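Local atomic coordinates of putative uncharacterized protein (Streptococcus suis, PDB entry 4XZ7), a protein that is a transglutaminase, a dimeric virulence factor with antiphagocytic properties, whose transglutaminase-like domain probably cross-links proteins through glutamine and lysine side chains. Residues F191-D196 with F376-K380. Numbering follows the deposited sequence.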
# COMPACT_ATOMS: atom_id res chain seq x y z
N PHE B 191 -10.13 -19.12 0.73
CA PHE B 191 -9.28 -20.17 0.17
C PHE B 191 -10.13 -21.29 -0.44
O PHE B 191 -9.85 -21.77 -1.55
CB PHE B 191 -8.33 -20.73 1.22
CG PHE B 191 -7.34 -21.73 0.67
CD1 PHE B 191 -6.14 -21.31 0.14
CD2 PHE B 191 -7.62 -23.10 0.68
CE1 PHE B 191 -5.22 -22.22 -0.37
CE2 PHE B 191 -6.72 -24.02 0.17
CZ PHE B 191 -5.52 -23.58 -0.36
N ILE B 192 -11.16 -21.70 0.28
CA ILE B 192 -12.10 -22.69 -0.22
C ILE B 192 -12.82 -22.19 -1.49
O ILE B 192 -13.00 -22.95 -2.44
CB ILE B 192 -13.12 -23.09 0.85
CG1 ILE B 192 -12.39 -23.78 2.01
CG2 ILE B 192 -14.18 -24.01 0.27
CD1 ILE B 192 -13.18 -23.81 3.29
N ALA B 193 -13.20 -20.91 -1.52
CA ALA B 193 -13.88 -20.41 -2.72
C ALA B 193 -12.92 -20.40 -3.93
O ALA B 193 -13.31 -20.73 -5.06
CB ALA B 193 -14.45 -19.02 -2.48
N ASN B 194 -11.66 -20.07 -3.68
CA ASN B 194 -10.65 -20.19 -4.72
C ASN B 194 -10.48 -21.64 -5.22
O ASN B 194 -10.35 -21.88 -6.42
CB ASN B 194 -9.31 -19.65 -4.24
CG ASN B 194 -8.38 -19.33 -5.38
OD1 ASN B 194 -8.68 -18.47 -6.21
ND2 ASN B 194 -7.26 -20.03 -5.45
N ASP B 195 -10.48 -22.60 -4.29
CA ASP B 195 -10.41 -24.01 -4.65
C ASP B 195 -11.61 -24.39 -5.51
O ASP B 195 -11.52 -25.29 -6.37
CB ASP B 195 -10.37 -24.90 -3.40
CG ASP B 195 -8.97 -25.29 -3.01
OD1 ASP B 195 -8.00 -24.79 -3.64
OD2 ASP B 195 -8.82 -26.08 -2.06
N ASP B 196 -12.72 -23.70 -5.29
CA ASP B 196 -13.88 -23.94 -6.13
C ASP B 196 -13.65 -23.41 -7.53
O ASP B 196 -13.95 -24.09 -8.51
CB ASP B 196 -15.15 -23.32 -5.54
CG ASP B 196 -16.41 -23.82 -6.24
OD1 ASP B 196 -16.77 -25.01 -6.06
OD2 ASP B 196 -17.01 -23.02 -6.99
N PHE B 376 -5.10 -29.00 2.93
CA PHE B 376 -6.34 -28.49 3.48
C PHE B 376 -7.41 -28.57 2.42
O PHE B 376 -7.09 -28.63 1.24
CB PHE B 376 -6.14 -27.04 3.97
CG PHE B 376 -7.39 -26.36 4.45
CD1 PHE B 376 -7.85 -26.56 5.74
CD2 PHE B 376 -8.07 -25.48 3.63
CE1 PHE B 376 -9.00 -25.91 6.19
CE2 PHE B 376 -9.21 -24.83 4.07
CZ PHE B 376 -9.68 -25.05 5.35
N ASN B 377 -8.67 -28.57 2.83
CA ASN B 377 -9.78 -28.74 1.91
C ASN B 377 -9.63 -30.03 1.11
O ASN B 377 -10.00 -30.09 -0.07
CB ASN B 377 -9.89 -27.52 0.99
CG ASN B 377 -11.27 -27.38 0.39
OD1 ASN B 377 -12.23 -27.96 0.90
ND2 ASN B 377 -11.38 -26.62 -0.69
N LYS B 378 -9.08 -31.05 1.76
CA LYS B 378 -8.75 -32.34 1.15
C LYS B 378 -9.90 -32.99 0.40
O LYS B 378 -9.69 -33.85 -0.46
CB LYS B 378 -8.25 -33.33 2.22
CG LYS B 378 -6.95 -32.91 2.88
CD LYS B 378 -6.37 -33.99 3.78
CE LYS B 378 -4.98 -33.56 4.23
NZ LYS B 378 -4.25 -34.64 4.92
N GLU B 379 -11.12 -32.59 0.72
CA GLU B 379 -12.30 -33.20 0.13
C GLU B 379 -12.45 -32.83 -1.34
O GLU B 379 -13.07 -33.57 -2.09
CB GLU B 379 -13.56 -32.79 0.90
CG GLU B 379 -14.27 -31.57 0.33
CD GLU B 379 -15.62 -31.91 -0.26
OE1 GLU B 379 -16.05 -31.23 -1.22
OE2 GLU B 379 -16.26 -32.86 0.25
N LYS B 380 -11.86 -31.72 -1.76
CA LYS B 380 -12.05 -31.29 -3.14
C LYS B 380 -11.21 -32.13 -4.10
O LYS B 380 -11.35 -32.01 -5.32
CB LYS B 380 -11.73 -29.80 -3.29
CG LYS B 380 -12.89 -29.02 -3.89
CD LYS B 380 -14.17 -29.22 -3.07
CE LYS B 380 -15.42 -29.00 -3.92
NZ LYS B 380 -15.34 -27.75 -4.73
O HOH W 1 -13.47 -25.83 -2.60
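N377 lays its side-chain amide almost level with the carboxylate of D195, the two planes only 12° apart, and donates from ND2 to D195 OD2 over 3.0 Å. The N-H, 154° at the hydrogen, meets the anti lone pair of that oxygen. An asparagine suits the place because its short amide has a second N-H to give: ND2 also reaches a water at 2.9 Å, which in turn donates to the carbonyl oxygen I192 O. That carbonyl already accepts the helical bond from D196 N. Three residues on from N377, whose carbonyl accepts from K380 N, the long lysine K380 can span to the helix: bent at chi2 and chi4, it brings NZ 3.4 Å from D196 OD1, forming a salt bridge, with a weak link to the same water.

Beside this polar row the contact turns apolar. With CG anti to the backbone nitrogen (chi1 -175°), the F191 ring reaches F376, its CD2 lying 3.8 Å from F376 CD2 at the edge of that ring. The I192 side chain runs at about a right angle to that of F376, its CG1 3.9 Å from F376 CE2. Phenylalanines suit this apolar subunit boundary: F107 of the second subunit meets F376 edge-to-face and F191 with inclined planes.

Further out, R273, on helix 264-277 of the transglutaminase-like domain in the C-terminal part of the chain, forms a salt bridge with D195 OD2 and donates to F376 O, tying helix 188-205 to the loop after helix 359-365. The buried D195 thus has a charged and a neutral donor on OD2, which would favour its ionised form.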